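Long-range contacts in putative curved DNA-binding protein (Chaetomium thermophilum var. thermophilum DSM 1495, PDB 4IPA), which is a thermophilic Arx1 of the methionine aminopeptidase-like family, linked to ribosome biogenesis, and may bind DNA: residues E162-L167 with W251-G256; E213-W218 with I231-G236. All coordinates share one frame; numbering follows the deposited sequence.

Contact 1. Residues E162-L167 with W251-G256; sequences EVLLRL and WGVEVG
Leu164 and Leu165 lie over Val255 and Val253 where the axis of helical residues 162-167 passes 9.2 Å from that of strand residues 251-256, the two directions standing 143° apart and so nearer antiparallel than parallel. The pair illustrates how a pita-bread fold of the M24 peptidase family lays a helix against an antiparallel sheet, with side-chain branches rather than polar groups meeting in between. The alternation of the strand sets the pattern: Val253 and Val255 turn toward the helix, whereas Glu254 between them turns away and forms a salt bridge with Arg344.

Leu164 makes the most contacts. Its CG is anti to the backbone N (chi1 178°), and from there CD2 reaches both valines. That methyl is 3.5 Å from CG1 of Val253, tighter than usual for two carbons, and equally 3.5 Å from CG1 of Val255. It also comes within 3.7 Å of the carbonyl O of Glu254, so it rests on the backbone that joins them. Leu164 and the two valines run alongside one another in opposite senses, touching by their methyls. Leu165 sets out less directly and crosses Val253 at a slant, with CD2, not CD1, making the approach.

Around this core Leu165 and Val253 also touch Ile349 of the neighbouring strand 342-352, while Leu164 and Val253 touch Ser217 of strand 210-220. Helix 148-167 thus packs across several strands at once. On the helix itself, Arg166 NH1 donates to the carbonyl O of Glu162. The same Arg166 NH1 forms a salt bridge with Glu162 OE1 at 2.8 Å. At the apolar interface, one methyl of Val253, CG1, meets both leucines, with CD2 of Leu165 at 3.8 Å.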
loop_
_atom_site.group_PDB
_atom_site.type_symbol
_atom_site.label_atom_id
_atom_site.label_comp_id
_atom_site.label_asym_id
_atom_site.label_seq_id
_atom_site.Cartn_x
_atom_site.Cartn_y
_atom_site.Cartn_z
ATOM N N GLU A 162 4.065 -12.136 5.329
ATOM C CA GLU A 162 4.852 -12.645 6.449
ATOM C C GLU A 162 6.269 -13.026 6.026
ATOM O O GLU A 162 7.225 -12.777 6.758
ATOM C CB GLU A 162 4.167 -13.855 7.099
ATOM C CG GLU A 162 2.842 -13.519 7.772
ATOM C CD GLU A 162 2.993 -12.494 8.891
ATOM O OE1 GLU A 162 3.838 -12.712 9.784
ATOM O OE2 GLU A 162 2.269 -11.472 8.882
ATOM N N VAL A 163 6.399 -13.641 4.858
ATOM C CA VAL A 163 7.708 -13.988 4.327
ATOM C C VAL A 163 8.508 -12.737 3.943
ATOM O O VAL A 163 9.652 -12.586 4.361
ATOM C CB VAL A 163 7.616 -14.956 3.132
ATOM C CG1 VAL A 163 9.012 -15.186 2.508
ATOM C CG2 VAL A 163 7.010 -16.265 3.587
ATOM N N LEU A 164 7.910 -11.841 3.163
ATOM C CA LEU A 164 8.581 -10.591 2.774
ATOM C C LEU A 164 9.123 -9.810 3.980
ATOM O O LEU A 164 10.280 -9.394 3.995
ATOM C CB LEU A 164 7.638 -9.692 1.961
ATOM C CG LEU A 164 8.224 -8.341 1.555
ATOM C CD1 LEU A 164 9.616 -8.537 0.943
ATOM C CD2 LEU A 164 7.292 -7.570 0.590
ATOM N N LEU A 165 8.283 -9.607 4.986
ATOM C CA LEU A 165 8.703 -8.884 6.183
ATOM C C LEU A 165 9.959 -9.499 6.839
ATOM O O LEU A 165 10.859 -8.774 7.279
ATOM C CB LEU A 165 7.545 -8.786 7.185
ATOM C CG LEU A 165 6.374 -7.876 6.773
ATOM C CD1 LEU A 165 5.213 -7.919 7.792
ATOM C CD2 LEU A 165 6.844 -6.435 6.546
ATOM N N ARG A 166 10.003 -10.830 6.891
ATOM C CA ARG A 166 11.132 -11.562 7.459
ATOM C C ARG A 166 12.380 -11.496 6.576
ATOM O O ARG A 166 13.499 -11.489 7.084
ATOM C CB ARG A 166 10.737 -13.012 7.750
ATOM C CG ARG A 166 9.984 -13.154 9.062
ATOM C CD ARG A 166 9.106 -14.387 9.089
ATOM N NE ARG A 166 8.345 -14.439 10.332
ATOM C CZ ARG A 166 7.165 -13.847 10.514
ATOM N NH1 ARG A 166 6.603 -13.158 9.522
ATOM N NH2 ARG A 166 6.552 -13.937 11.689
ATOM N N LEU A 167 12.185 -11.417 5.261
ATOM C CA LEU A 167 13.303 -11.269 4.335
ATOM C C LEU A 167 13.908 -9.878 4.438
ATOM O O LEU A 167 14.968 -9.612 3.864
ATOM C CB LEU A 167 12.862 -11.539 2.894
ATOM C CG LEU A 167 12.458 -12.994 2.625
ATOM C CD1 LEU A 167 11.975 -13.213 1.193
ATOM C CD2 LEU A 167 13.644 -13.894 2.930
ATOM N N TRP A 251 9.836 1.760 5.822
ATOM C CA TRP A 251 9.372 1.259 4.534
ATOM C C TRP A 251 7.851 1.125 4.435
ATOM O O TRP A 251 7.170 0.756 5.399
ATOM C CB TRP A 251 9.957 -0.120 4.268
ATOM C CG TRP A 251 11.388 -0.151 3.912
ATOM C CD1 TRP A 251 12.448 -0.006 4.763
ATOM C CD2 TRP A 251 11.939 -0.395 2.613
ATOM N NE1 TRP A 251 13.622 -0.113 4.070
ATOM C CE2 TRP A 251 13.344 -0.368 2.748
ATOM C CE3 TRP A 251 11.381 -0.645 1.346
ATOM C CZ2 TRP A 251 14.208 -0.571 1.669
ATOM C CZ3 TRP A 251 12.228 -0.849 0.272
ATOM C CH2 TRP A 251 13.638 -0.811 0.442
ATOM N N GLY A 252 7.329 1.395 3.243
ATOM C CA GLY A 252 5.974 1.002 2.901
ATOM C C GLY A 252 6.051 -0.353 2.212
ATOM O O GLY A 252 6.417 -0.455 1.044
ATOM N N VAL A 253 5.731 -1.412 2.946
ATOM C CA VAL A 253 5.898 -2.754 2.425
ATOM C C VAL A 253 4.595 -3.285 1.829
ATOM O O VAL A 253 3.579 -3.401 2.540
ATOM C CB VAL A 253 6.363 -3.733 3.526
ATOM C CG1 VAL A 253 6.488 -5.152 2.941
ATOM C CG2 VAL A 253 7.694 -3.263 4.161
ATOM N N GLU A 254 4.635 -3.601 0.532
ATOM C CA GLU A 254 3.457 -4.086 -0.188
ATOM C C GLU A 254 3.652 -5.464 -0.797
ATOM O O GLU A 254 4.710 -5.773 -1.377
ATOM C CB GLU A 254 3.026 -3.124 -1.304
ATOM C CG GLU A 254 1.685 -3.535 -1.938
ATOM C CD GLU A 254 1.214 -2.644 -3.079
ATOM O OE1 GLU A 254 1.673 -1.491 -3.182
ATOM O OE2 GLU A 254 0.370 -3.108 -3.884
ATOM N N VAL A 255 2.616 -6.288 -0.660
ATOM C CA VAL A 255 2.502 -7.525 -1.430
ATOM C C VAL A 255 1.147 -7.596 -2.117
ATOM O O VAL A 255 0.149 -7.081 -1.592
ATOM C CB VAL A 255 2.661 -8.786 -0.561
ATOM C CG1 VAL A 255 4.055 -8.831 0.053
ATOM C CG2 VAL A 255 1.566 -8.859 0.514
ATOM N N GLY A 256 1.120 -8.244 -3.279
ATOM C CA GLY A 256 -0.127 -8.517 -3.967
ATOM C C GLY A 256 -0.169 -9.875 -4.662
ATOM O O GLY A 256 0.811 -10.347 -5.248
#

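Contact 2. Residues E213-W218 with I231-G236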
loop_
_atom_site.group_PDB
_atom_site.type_symbol
_atom_site.label_atom_id
_atom_site.label_comp_id
_atom_site.label_asym_id
_atom_site.label_seq_id
_atom_site.Cartn_x
_atom_site.Cartn_y
_atom_site.Cartn_z
ATOM N N GLU A 213 2.909 -8.825 -10.719
ATOM C CA GLU A 213 4.111 -8.275 -11.324
ATOM C C GLU A 213 4.451 -6.852 -10.865
ATOM O O GLU A 213 3.606 -5.962 -10.919
ATOM C CB GLU A 213 3.947 -8.262 -12.835
ATOM C CG GLU A 213 4.431 -9.502 -13.518
ATOM C CD GLU A 213 4.751 -9.242 -14.985
ATOM O OE1 GLU A 213 4.166 -8.288 -15.574
ATOM O OE2 GLU A 213 5.598 -9.981 -15.540
ATOM N N SER A 214 5.691 -6.662 -10.415
ATOM C CA SER A 214 6.237 -5.342 -10.115
ATOM C C SER A 214 5.615 -4.684 -8.898
ATOM O O SER A 214 5.662 -3.462 -8.763
ATOM C CB SER A 214 6.137 -4.401 -11.328
ATOM O OG SER A 214 6.959 -4.853 -12.397
ATOM N N THR A 215 5.025 -5.488 -8.020
ATOM C CA THR A 215 4.574 -4.988 -6.728
ATOM C C THR A 215 5.777 -4.443 -5.967
ATOM O O THR A 215 6.733 -5.154 -5.730
ATOM C CB THR A 215 3.884 -6.102 -5.930
ATOM O OG1 THR A 215 2.668 -6.447 -6.602
ATOM C CG2 THR A 215 3.571 -5.649 -4.508
ATOM N N THR A 216 5.730 -3.172 -5.605
ATOM C CA THR A 216 6.924 -2.484 -5.140
ATOM C C THR A 216 6.807 -2.010 -3.696
ATOM O O THR A 216 5.806 -1.409 -3.310
ATOM C CB THR A 216 7.216 -1.252 -6.030
ATOM O OG1 THR A 216 7.332 -1.668 -7.393
ATOM C CG2 THR A 216 8.523 -0.550 -5.597
ATOM N N SER A 217 7.840 -2.282 -2.908
ATOM C CA SER A 217 7.986 -1.691 -1.582
ATOM C C SER A 217 8.969 -0.521 -1.628
ATOM O O SER A 217 10.004 -0.597 -2.269
ATOM C CB SER A 217 8.433 -2.762 -0.595
ATOM O OG SER A 217 7.444 -3.782 -0.513
ATOM N N TRP A 218 8.638 0.572 -0.960
ATOM C CA TRP A 218 9.450 1.786 -1.054
ATOM C C TRP A 218 9.972 2.251 0.296
ATOM O O TRP A 218 9.263 2.215 1.299
ATOM C CB TRP A 218 8.635 2.946 -1.607
ATOM C CG TRP A 218 8.226 2.864 -3.028
ATOM C CD1 TRP A 218 7.053 2.382 -3.511
ATOM C CD2 TRP A 218 8.967 3.333 -4.161
ATOM N NE1 TRP A 218 7.018 2.497 -4.882
ATOM C CE2 TRP A 218 8.181 3.084 -5.307
ATOM C CE3 TRP A 218 10.221 3.929 -4.321
ATOM C CZ2 TRP A 218 8.603 3.415 -6.591
ATOM C CZ3 TRP A 218 10.644 4.262 -5.605
ATOM C CH2 TRP A 218 9.835 4.002 -6.720
ATOM N N ILE A 231 12.133 -2.323 -3.290
ATOM C CA ILE A 231 12.124 -3.730 -3.639
ATOM C C ILE A 231 11.011 -3.976 -4.643
ATOM O O ILE A 231 9.857 -3.673 -4.372
ATOM C CB ILE A 231 11.889 -4.585 -2.397
ATOM C CG1 ILE A 231 13.071 -4.413 -1.432
ATOM C CG2 ILE A 231 11.705 -6.048 -2.786
ATOM C CD1 ILE A 231 12.901 -5.139 -0.113
ATOM N N ILE A 232 11.348 -4.498 -5.813
ATOM C CA ILE A 232 10.321 -4.768 -6.801
ATOM C C ILE A 232 10.120 -6.268 -6.979
ATOM O O ILE A 232 11.014 -6.946 -7.475
ATOM C CB ILE A 232 10.660 -4.155 -8.155
ATOM C CG1 ILE A 232 10.982 -2.668 -8.005
ATOM C CG2 ILE A 232 9.505 -4.399 -9.149
ATOM C CD1 ILE A 232 11.248 -1.957 -9.326
ATOM N N LEU A 233 8.953 -6.781 -6.578
ATOM C CA LEU A 233 8.654 -8.216 -6.719
ATOM C C LEU A 233 8.359 -8.621 -8.173
ATOM O O LEU A 233 7.747 -7.851 -8.927
ATOM C CB LEU A 233 7.456 -8.597 -5.861
ATOM C CG LEU A 233 7.548 -8.311 -4.376
ATOM C CD1 LEU A 233 6.240 -8.703 -3.739
ATOM C CD2 LEU A 233 8.744 -9.051 -3.730
ATOM N N SER A 234 8.775 -9.830 -8.550
ATOM C CA SER A 234 8.589 -10.350 -9.910
ATOM C C SER A 234 8.698 -9.261 -10.947
ATOM O O SER A 234 7.761 -9.040 -11.714
ATOM C CB SER A 234 7.227 -11.005 -10.070
ATOM O OG SER A 234 6.974 -11.909 -9.029
ATOM N N PRO A 235 9.839 -8.570 -10.971
ATOM C CA PRO A 235 10.056 -7.483 -11.930
ATOM C C PRO A 235 9.709 -7.907 -13.355
ATOM O O PRO A 235 9.132 -7.134 -14.127
ATOM C CB PRO A 235 11.571 -7.230 -11.833
ATOM C CG PRO A 235 12.147 -8.439 -11.123
ATOM C CD PRO A 235 11.053 -8.886 -10.202
ATOM N N GLY A 236 10.065 -9.140 -13.695
ATOM C CA GLY A 236 9.986 -9.583 -15.072
ATOM C C GLY A 236 11.193 -9.098 -15.855
ATOM O O GLY A 236 12.313 -9.545 -15.604
#
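Thr216, paired with Ile232 across the strands, lays its CG2 on one face of the Trp218 indole, 3.5 Å above the ring plane and displaced toward the rim. OG1 is anti to the carbonyl carbon (chi1 -56°), which leaves CG2 anti to the backbone N, and the same methyl approaches the carbonyl O of Ile231 to 3.6 Å. The side chains of Thr216 and Ile232 lie side by side and point the same way. OG1 of Thr216 turns back along its own strand and donates to the carbonyl O of Ser214 at 2.8 Å, coming from above the carbonyl plane. An alanine here would probably leave that carbonyl without its hydroxyl donor and open a gap over the indole and beside Ile232.

The backbone ladder begins regularly. Ser217 and Ile231 form a hydrogen-bonded pair, N to O at 2.9 Å in each direction, and Thr216 with Ile232 forms the non-hydrogen-bonded pair beside it. Further on, Leu233 N still donates to Thr215 O, at 2.9 Å, but Leu233 O is taken by Ser214 N at 2.8 Å, nearly in line with the C=O bond. Ser214 has a positive phi of 69°, and its CA presses on CG2 of Ile232 at 3.5 Å. Leu233 sets its CB and CG against Thr215 O and touches Ile196 and Leu200 of helix 193-205.

The contact belongs to an antiparallel beta hairpin, strands 210-220 and 230-232, whose pairing turns irregular at the end away from its turn, with strand 230-232 at the margin of the five-stranded sheet.

In the fold
The two contacts meet on one sheet, where strands 210-220 and 250-258 are neighbours, and their centres lie about 11 Å apart. Contact 1 is buried: it sets a helix against the sheet, and its chemistry is that of methyl groups. Contact 2 is partly buried and lies at the sheet's margin, joining adjacent strands chiefly through backbone hydrogen bonds, with serines and threonines among its side chains. Ser217 links them, since its OG probably accepts a hydrogen bond from Glu254 N, while Gly252 N probably donates to Trp218 O. Along the chain, contact 2 is nested within the long loop that contact 1 closes.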